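Local coordinates for PDZ domain protein (Parabacteroides distasonis, PDB 4L8N) that is of unknown function but carries N- and C-terminal PDZ domains around a DUF4136 domain, binds magnesium and may recognise peptide ends, at residues 9-14 against 33-38; 38-43 against 93-98; 138-143 against 255-260. All coordinates share one frame; numbering follows the deposited sequence.

Contact 1 (9-14 against 33-38)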
loop_
_atom_site.group_PDB
_atom_site.type_symbol
_atom_site.label_atom_id
_atom_site.label_comp_id
_atom_site.label_asym_id
_atom_site.label_seq_id
_atom_site.Cartn_x
_atom_site.Cartn_y
_atom_site.Cartn_z
ATOM N N ILE A 9 4.854 -43.073 17.064
ATOM C CA ILE A 9 4.986 -41.865 16.220
ATOM C C ILE A 9 5.901 -40.863 16.933
ATOM O O ILE A 9 5.867 -40.775 18.157
ATOM C CB ILE A 9 3.590 -41.215 15.891
ATOM C CG1 ILE A 9 2.442 -42.242 15.630
ATOM C CG2 ILE A 9 3.671 -40.135 14.792
ATOM C CD1 ILE A 9 2.606 -43.260 14.380
ATOM N N CYS A 10 6.712 -40.116 16.172
ATOM C CA CYS A 10 7.636 -39.123 16.717
ATOM C C CYS A 10 7.610 -37.826 15.943
ATOM O O CYS A 10 7.327 -37.794 14.741
ATOM C CB CYS A 10 9.045 -39.674 16.786
ATOM S SG CYS A 10 9.153 -41.247 17.647
ATOM N N ARG A 11 7.961 -36.757 16.652
ATOM C CA ARG A 11 7.942 -35.378 16.189
ATOM C C ARG A 11 9.103 -34.618 16.782
ATOM O O ARG A 11 9.622 -34.984 17.841
ATOM C CB ARG A 11 6.617 -34.750 16.687
ATOM C CG ARG A 11 6.013 -33.652 15.823
ATOM C CD ARG A 11 5.803 -32.341 16.576
ATOM N NE ARG A 11 4.780 -32.392 17.629
ATOM C CZ ARG A 11 5.035 -32.407 18.939
ATOM N NH1 ARG A 11 6.288 -32.410 19.382
ATOM N NH2 ARG A 11 4.039 -32.431 19.816
ATOM N N LEU A 12 9.494 -33.538 16.124
ATOM C CA LEU A 12 10.464 -32.619 16.695
ATOM C C LEU A 12 9.650 -31.423 17.132
ATOM O O LEU A 12 8.632 -31.109 16.509
ATOM C CB LEU A 12 11.596 -32.279 15.741
ATOM C CG LEU A 12 12.646 -33.373 15.632
ATOM C CD1 LEU A 12 12.361 -34.270 14.440
ATOM C CD2 LEU A 12 14.059 -32.792 15.594
ATOM N N GLY A 13 10.018 -30.836 18.259
ATOM C CA GLY A 13 9.252 -29.737 18.834
ATOM C C GLY A 13 9.320 -28.389 18.151
ATOM O O GLY A 13 9.323 -27.361 18.838
ATOM N N PHE A 14 9.319 -28.368 16.809
ATOM C CA PHE A 14 9.350 -27.113 16.048
ATOM C C PHE A 14 8.861 -27.278 14.625
ATOM O O PHE A 14 8.986 -28.359 14.057
ATOM C CB PHE A 14 10.773 -26.497 16.022
ATOM C CG PHE A 14 11.860 -27.382 15.449
ATOM C CD1 PHE A 14 12.061 -27.465 14.071
ATOM C CD2 PHE A 14 12.721 -28.079 16.285
ATOM C CE1 PHE A 14 13.058 -28.290 13.542
ATOM C CE2 PHE A 14 13.729 -28.887 15.758
ATOM C CZ PHE A 14 13.886 -28.999 14.389
ATOM N N SER A 33 8.373 -21.813 14.467
ATOM C CA SER A 33 7.670 -21.888 15.740
ATOM C C SER A 33 8.143 -23.070 16.534
ATOM O O SER A 33 8.510 -24.088 15.962
ATOM C CB SER A 33 6.157 -21.972 15.534
ATOM O OG SER A 33 5.790 -23.309 15.233
ATOM N N ILE A 34 8.100 -22.932 17.851
ATOM C CA ILE A 34 8.487 -23.943 18.807
ATOM C C ILE A 34 7.221 -24.481 19.436
ATOM O O ILE A 34 6.328 -23.705 19.788
ATOM C CB ILE A 34 9.490 -23.312 19.819
ATOM C CG1 ILE A 34 10.921 -23.420 19.273
ATOM C CG2 ILE A 34 9.448 -23.978 21.177
ATOM C CD1 ILE A 34 11.274 -22.383 18.422
ATOM N N ILE A 35 7.124 -25.800 19.554
ATOM C CA ILE A 35 5.951 -26.412 20.145
ATOM C C ILE A 35 6.063 -26.340 21.688
ATOM O O ILE A 35 7.029 -26.820 22.257
ATOM C CB ILE A 35 5.761 -27.831 19.581
ATOM C CG1 ILE A 35 5.295 -27.710 18.121
ATOM C CG2 ILE A 35 4.764 -28.653 20.420
ATOM C CD1 ILE A 35 5.858 -28.651 17.226
ATOM N N PRO A 36 5.107 -25.699 22.378
ATOM C CA PRO A 36 5.221 -25.591 23.837
ATOM C C PRO A 36 5.231 -26.936 24.507
ATOM O O PRO A 36 4.600 -27.870 24.019
ATOM C CB PRO A 36 3.968 -24.811 24.241
ATOM C CG PRO A 36 3.545 -24.078 22.983
ATOM C CD PRO A 36 3.899 -25.007 21.877
ATOM N N TYR A 37 5.960 -27.034 25.622
ATOM C CA TYR A 37 6.054 -28.230 26.450
ATOM C C TYR A 37 6.845 -29.360 25.744
ATOM O O TYR A 37 6.887 -30.483 26.265
ATOM C CB TYR A 37 4.637 -28.688 26.899
ATOM C CG TYR A 37 3.992 -27.722 27.873
ATOM C CD1 TYR A 37 4.462 -27.604 29.178
ATOM C CD2 TYR A 37 2.922 -26.918 27.490
ATOM C CE1 TYR A 37 3.882 -26.715 30.082
ATOM C CE2 TYR A 37 2.324 -26.029 28.389
ATOM C CZ TYR A 37 2.813 -25.930 29.688
ATOM O OH TYR A 37 2.294 -25.041 30.602
ATOM N N SER A 38 7.554 -29.038 24.635
ATOM C CA SER A 38 8.365 -29.991 23.860
ATOM C C SER A 38 9.825 -30.033 24.327
ATOM O O SER A 38 10.276 -29.171 25.080
ATOM C CB SER A 38 8.314 -29.650 22.369
ATOM O OG SER A 38 8.975 -28.437 22.041
#
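G13 O is approached by three groups of the segment 33-38. I35 N donates to it over 2.8 Å with an N-H...O angle of 173°, although the donor stands well above the carbonyl plane, 53° out of it. The CA of I34 adds a C-H...O contact to the same oxygen, and S38 OG lies 3.4 Å from G13 O, at most a weak bond because the hydroxyl gives its proton to I35 O. That carbonyl receives S38 OG in its plane, on a lone pair, and also S38 N, which closes the type II turn from I35 to S38. The hydroxyl lies so close that a CB built on the present G13 backbone would fall about 2.2 Å from S38 OG, and a side chain here would probably not fit without a shift. These residues belong to the hairpin of strands 8-18 and 29-34 in the N-terminal PDZ domain. The sequence RLGF of residues 11-14 resembles the GLGF of the carboxylate-binding loop, so this is probably the corresponding loop. F14 and I34 make an antiparallel non-hydrogen-bonded pair with their side chains on one sheet face, and F14 CA comes 3.1 Å from S33 O in a C-H...O contact. The ring carbon CG of F14 sits between its backbone N and carbonyl carbon (chi1 58°), and its ring leads away from strand 29-34 while the side chain packs on A40. I35 packs against the other segment: its CD1 lies 3.5 Å from F14 N and 3.7 Å from R11 CD. Its CG2 stands 3.8 Å above one face of the R11 guanidinium, offset toward the rim. R11 NH1 also makes a long, weak ion pair with D98 OD2.

Contact 2 (38-43 against 93-98)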
loop_
_atom_site.group_PDB
_atom_site.type_symbol
_atom_site.label_atom_id
_atom_site.label_comp_id
_atom_site.label_asym_id
_atom_site.label_seq_id
_atom_site.Cartn_x
_atom_site.Cartn_y
_atom_site.Cartn_z
ATOM N N SER A 38 7.554 -29.038 24.635
ATOM C CA SER A 38 8.365 -29.991 23.860
ATOM C C SER A 38 9.825 -30.033 24.327
ATOM O O SER A 38 10.276 -29.171 25.080
ATOM C CB SER A 38 8.314 -29.650 22.369
ATOM O OG SER A 38 8.975 -28.437 22.041
ATOM N N SER A 39 10.569 -31.032 23.850
ATOM C CA SER A 39 11.974 -31.214 24.180
ATOM C C SER A 39 12.823 -30.175 23.464
ATOM O O SER A 39 13.766 -29.667 24.064
ATOM C CB SER A 39 12.430 -32.632 23.850
ATOM O OG SER A 39 11.755 -33.585 24.658
ATOM N N ALA A 40 12.479 -29.833 22.205
ATOM C CA ALA A 40 13.169 -28.787 21.441
ATOM C C ALA A 40 13.103 -27.438 22.201
ATOM O O ALA A 40 14.112 -26.744 22.305
ATOM C CB ALA A 40 12.546 -28.654 20.065
ATOM N N GLU A 41 11.934 -27.127 22.807
ATOM C CA GLU A 41 11.737 -25.935 23.634
ATOM C C GLU A 41 12.721 -25.922 24.810
ATOM O O GLU A 41 13.476 -24.966 24.981
ATOM C CB GLU A 41 10.294 -25.848 24.153
ATOM C CG GLU A 41 10.000 -24.514 24.821
ATOM C CD GLU A 41 8.635 -24.383 25.462
ATOM O OE1 GLU A 41 8.380 -25.080 26.469
ATOM O OE2 GLU A 41 7.841 -23.538 24.994
ATOM N N GLN A 42 12.721 -26.998 25.590
ATOM C CA GLN A 42 13.561 -27.174 26.758
ATOM C C GLN A 42 15.066 -27.131 26.380
ATOM O O GLN A 42 15.856 -26.565 27.143
ATOM C CB GLN A 42 13.174 -28.494 27.438
ATOM C CG GLN A 42 13.895 -28.793 28.742
ATOM C CD GLN A 42 13.777 -30.257 29.064
ATOM O OE1 GLN A 42 12.796 -30.714 29.673
ATOM N NE2 GLN A 42 14.757 -31.035 28.605
ATOM N N ALA A 43 15.448 -27.669 25.194
ATOM C CA ALA A 43 16.844 -27.707 24.719
ATOM C C ALA A 43 17.357 -26.307 24.340
ATOM O O ALA A 43 18.572 -26.089 24.269
ATOM C CB ALA A 43 16.976 -28.650 23.538
ATOM N N VAL A 93 23.353 -28.036 19.818
ATOM C CA VAL A 93 22.113 -28.256 20.566
ATOM C C VAL A 93 21.654 -29.714 20.384
ATOM O O VAL A 93 21.380 -30.121 19.249
ATOM C CB VAL A 93 20.962 -27.266 20.203
ATOM C CG1 VAL A 93 19.743 -27.511 21.088
ATOM C CG2 VAL A 93 21.393 -25.801 20.287
ATOM N N LEU A 94 21.555 -30.488 21.489
ATOM C CA LEU A 94 21.032 -31.840 21.396
ATOM C C LEU A 94 19.515 -31.812 21.645
ATOM O O LEU A 94 19.064 -31.518 22.767
ATOM C CB LEU A 94 21.725 -32.801 22.367
ATOM C CG LEU A 94 21.295 -34.268 22.241
ATOM C CD1 LEU A 94 21.957 -34.938 21.038
ATOM C CD2 LEU A 94 21.619 -35.030 23.492
ATOM N N VAL A 95 18.732 -32.137 20.604
ATOM C CA VAL A 95 17.282 -32.109 20.724
ATOM C C VAL A 95 16.743 -33.535 20.893
ATOM O O VAL A 95 16.893 -34.376 20.009
ATOM C CB VAL A 95 16.620 -31.342 19.541
ATOM C CG1 VAL A 95 15.098 -31.433 19.577
ATOM C CG2 VAL A 95 17.059 -29.893 19.534
ATOM N N LYS A 96 16.079 -33.779 22.036
ATOM C CA LYS A 96 15.432 -35.051 22.334
ATOM C C LYS A 96 14.118 -35.099 21.545
ATOM O O LYS A 96 13.538 -34.045 21.253
ATOM C CB LYS A 96 15.232 -35.244 23.858
ATOM C CG LYS A 96 16.556 -35.190 24.646
ATOM C CD LYS A 96 16.510 -35.791 26.055
ATOM C CE LYS A 96 17.923 -35.967 26.591
ATOM N NZ LYS A 96 17.971 -36.750 27.858
ATOM N N LYS A 97 13.691 -36.297 21.130
ATOM C CA LYS A 97 12.468 -36.450 20.343
ATOM C C LYS A 97 11.252 -36.550 21.241
ATOM O O LYS A 97 11.359 -36.937 22.413
ATOM C CB LYS A 97 12.542 -37.682 19.426
ATOM C CG LYS A 97 12.410 -37.359 17.940
ATOM C CD LYS A 97 12.462 -38.618 17.070
ATOM C CE LYS A 97 13.846 -39.048 16.645
ATOM N NZ LYS A 97 13.802 -40.314 15.869
ATOM N N ASP A 98 10.091 -36.193 20.684
ATOM C CA ASP A 98 8.839 -36.290 21.403
ATOM C C ASP A 98 8.026 -37.365 20.713
ATOM O O ASP A 98 7.606 -37.223 19.557
ATOM C CB ASP A 98 8.130 -34.931 21.507
ATOM C CG ASP A 98 8.958 -33.888 22.240
ATOM O OD1 ASP A 98 9.421 -34.183 23.375
ATOM O OD2 ASP A 98 9.159 -32.785 21.673
HETATM O O HOH W 1 15.811 -31.877 24.687
HETATM O O HOH W 2 11.447 -31.948 20.627
#
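S39 and D98 turn toward each other through similar first torsions: S39 OG (chi1 -65°) and D98 CG (chi1 -60°) each stand anti to the carbonyl carbon, beside their own backbone N. The helix concerned, 39-43, corresponds by its place after strand 29-34 to the short αA of a PDZ domain, and it runs nearly antiparallel to strand 93-96 with the axes 7.0 Å apart. The D98 carboxylate meets its first turn in two ways. S39 N donates to the syn lone pair of D98 OD2 over 3.1 Å, nearly straight at 169°, and S39 OG donates to D98 OD1 over 2.7 Å, also on the syn side but somewhat out of the carboxylate plane. Next to this pair S38 serves as N-cap, its OG accepting a weak bond from E41 N while its stronger bond goes to I35 O. An acid held at a helix N-terminus would probably be stabilised in its charged form. One water donates to D98 OD2 and to K96 O while accepting from A40 N, which lies 2.8 Å from it, and thus carries the link one residue further into the helix. A second water bridges S39 O and K96 N. An alanine in place of D98 would probably leave S39 N and OG without their acceptor and the bridging water without one of its three partners, so that the helix start is less firmly tied to the strand. Toward A43 and V93 the contact becomes apolar. V95 CG1, anti to its backbone N, lies 3.8 Å from both A40 CA and A40 CB. A43 CB touches both L94 O (3.6 Å) and V93 CG1 (3.9 Å).

Contact 3 (138-143 against 255-260)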
loop_
_atom_site.group_PDB
_atom_site.type_symbol
_atom_site.label_atom_id
_atom_site.label_comp_id
_atom_site.label_asym_id
_atom_site.label_seq_id
_atom_site.Cartn_x
_atom_site.Cartn_y
_atom_site.Cartn_z
ATOM N N ASP A 138 21.274 -6.598 -1.951
ATOM C CA ASP A 138 22.565 -7.261 -1.693
ATOM C C ASP A 138 22.301 -8.471 -0.804
ATOM O O ASP A 138 21.538 -8.371 0.160
ATOM C CB ASP A 138 23.577 -6.296 -1.046
ATOM C CG ASP A 138 23.833 -5.022 -1.836
ATOM O OD1 ASP A 138 23.717 -5.058 -3.085
ATOM O OD2 ASP A 138 24.154 -3.992 -1.210
ATOM N N GLY A 139 22.910 -9.598 -1.150
ATOM C CA GLY A 139 22.726 -10.865 -0.445
ATOM C C GLY A 139 23.540 -11.042 0.822
ATOM O O GLY A 139 23.979 -12.162 1.117
ATOM N N VAL A 140 23.705 -9.948 1.603
ATOM C CA VAL A 140 24.456 -9.939 2.842
ATOM C C VAL A 140 23.693 -10.659 3.952
ATOM O O VAL A 140 22.505 -10.414 4.152
ATOM C CB VAL A 140 24.876 -8.507 3.250
ATOM C CG1 VAL A 140 23.697 -7.643 3.687
ATOM C CG2 VAL A 140 25.962 -8.538 4.318
ATOM N N ASP A 141 24.391 -11.534 4.693
ATOM C CA ASP A 141 23.817 -12.219 5.837
ATOM C C ASP A 141 23.635 -11.225 7.009
ATOM O O ASP A 141 24.594 -10.572 7.433
ATOM C CB ASP A 141 24.664 -13.426 6.262
ATOM C CG ASP A 141 23.816 -14.426 7.026
ATOM O OD1 ASP A 141 23.635 -14.242 8.253
ATOM O OD2 ASP A 141 23.221 -15.309 6.380
ATOM N N PHE A 142 22.390 -11.106 7.512
ATOM C CA PHE A 142 22.020 -10.223 8.628
ATOM C C PHE A 142 22.737 -10.618 9.930
ATOM O O PHE A 142 22.862 -9.787 10.824
ATOM C CB PHE A 142 20.485 -10.175 8.836
ATOM C CG PHE A 142 19.706 -9.433 7.769
ATOM C CD1 PHE A 142 20.334 -8.498 6.938
ATOM C CD2 PHE A 142 18.337 -9.621 7.628
ATOM C CE1 PHE A 142 19.610 -7.806 5.963
ATOM C CE2 PHE A 142 17.616 -8.910 6.660
ATOM C CZ PHE A 142 18.263 -8.010 5.836
ATOM N N GLY A 143 23.240 -11.846 10.002
ATOM C CA GLY A 143 24.023 -12.330 11.135
ATOM C C GLY A 143 25.372 -11.635 11.299
ATOM O O GLY A 143 26.012 -11.786 12.338
ATOM N N PRO A 255 28.412 1.418 4.798
ATOM C CA PRO A 255 27.750 2.414 5.660
ATOM C C PRO A 255 26.680 3.246 4.953
ATOM O O PRO A 255 26.905 3.700 3.842
ATOM C CB PRO A 255 28.920 3.298 6.117
ATOM C CG PRO A 255 30.089 2.375 6.117
ATOM C CD PRO A 255 29.885 1.498 4.921
ATOM N N GLY A 256 25.522 3.395 5.583
ATOM C CA GLY A 256 24.419 4.184 5.042
ATOM C C GLY A 256 23.377 3.387 4.284
ATOM O O GLY A 256 22.273 3.886 4.053
ATOM N N ARG A 257 23.728 2.145 3.880
ATOM C CA ARG A 257 22.842 1.201 3.186
ATOM C C ARG A 257 21.748 0.749 4.133
ATOM O O ARG A 257 22.042 0.294 5.240
ATOM C CB ARG A 257 23.653 -0.018 2.676
ATOM C CG ARG A 257 22.833 -1.162 2.082
ATOM C CD ARG A 257 23.707 -2.325 1.638
ATOM N NE ARG A 257 24.420 -2.937 2.763
ATOM C CZ ARG A 257 25.064 -4.100 2.722
ATOM N NH1 ARG A 257 25.118 -4.800 1.598
ATOM N NH2 ARG A 257 25.670 -4.566 3.803
ATOM N N VAL A 258 20.484 0.888 3.706
ATOM C CA VAL A 258 19.350 0.420 4.493
ATOM C C VAL A 258 19.250 -1.080 4.255
ATOM O O VAL A 258 19.084 -1.522 3.108
ATOM C CB VAL A 258 18.032 1.170 4.181
ATOM C CG1 VAL A 258 16.867 0.553 4.952
ATOM C CG2 VAL A 258 18.168 2.652 4.508
ATOM N N LEU A 259 19.432 -1.860 5.334
ATOM C CA LEU A 259 19.404 -3.325 5.282
ATOM C C LEU A 259 17.980 -3.842 5.265
ATOM O O LEU A 259 17.646 -4.738 4.490
ATOM C CB LEU A 259 20.149 -3.943 6.480
ATOM C CG LEU A 259 21.620 -3.586 6.674
ATOM C CD1 LEU A 259 22.093 -4.099 7.986
ATOM C CD2 LEU A 259 22.500 -4.217 5.604
ATOM N N TRP A 260 17.154 -3.270 6.124
ATOM C CA TRP A 260 15.785 -3.688 6.355
ATOM C C TRP A 260 14.970 -2.484 6.809
ATOM O O TRP A 260 15.445 -1.668 7.633
ATOM C CB TRP A 260 15.810 -4.780 7.457
ATOM C CG TRP A 260 14.497 -5.438 7.792
ATOM C CD1 TRP A 260 14.051 -6.638 7.324
ATOM C CD2 TRP A 260 13.577 -5.038 8.815
ATOM N NE1 TRP A 260 12.877 -6.982 7.945
ATOM C CE2 TRP A 260 12.552 -6.010 8.856
ATOM C CE3 TRP A 260 13.505 -3.940 9.690
ATOM C CZ2 TRP A 260 11.491 -5.935 9.757
ATOM C CZ3 TRP A 260 12.415 -3.836 10.535
ATOM C CH2 TRP A 260 11.453 -4.852 10.600
#
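In the DUF4136 domain, the loop that leads from strand 123-135 to strand 147-150 packs here on the start of strand 258-268. One end is held by charge. R257 NH1 donates to D138 OD2 over 3.1 Å with an angle of 165° at the hydrogen, a salt bridge made through one N-H; the acceptor lies almost in the guanidinium plane, whereas the donor meets OD2 on its anti side. The two flat groups are turned 44° against each other, and the side chains pass at a slant. A bend at chi3 (63°) sets R257 NE, beyond which the guanidinium comes to D138. Its NH2 has a second partner in D250, so the guanidinium bridges two acids. V140 reaches R257 tip to tip, with V140 CG1 3.7 Å from R257 NH2, and the same methyl comes 4.1 Å from L259 CD2, joining the polar end to the apolar one. Further along, D141 OD1 accepts from G143 N in an Asx turn just where F142 begins a 3-10 segment. The F142 ring also meets Y289, and F142 CE2 lies 4.3 Å from W260 CD1; W260 NE1 in turn bonds to T292 OG1. F142 and L259 slide past each other in opposite directions: F142 CE1 lies 3.9 Å from L259 CB, and F142 CZ approaches L259 O obliquely at 3.6 Å.

Contacts 1 and 2 form one neighbourhood in the N-terminal PDZ domain, their centres 8 Å apart. Both contain S38, which ends the turn in contact 1 and, in contact 2, caps the helix that begins at S39, and both reach the same sheet, where strands 8-18 and 91-101 are neighbours. A probable backbone hydrogen bond, R11 N to D98 O at 3.0 Å, ties them directly, and I34 CG2 packs on E41 CB. Contact 3 stands apart in the DUF4136 region: its centre is 32 Å from each of the others, and its nearest atoms are about 17 Å from contact 1 and about 16 Å from contact 2. All three lie away from the magnesium-binding residues E239 and D270.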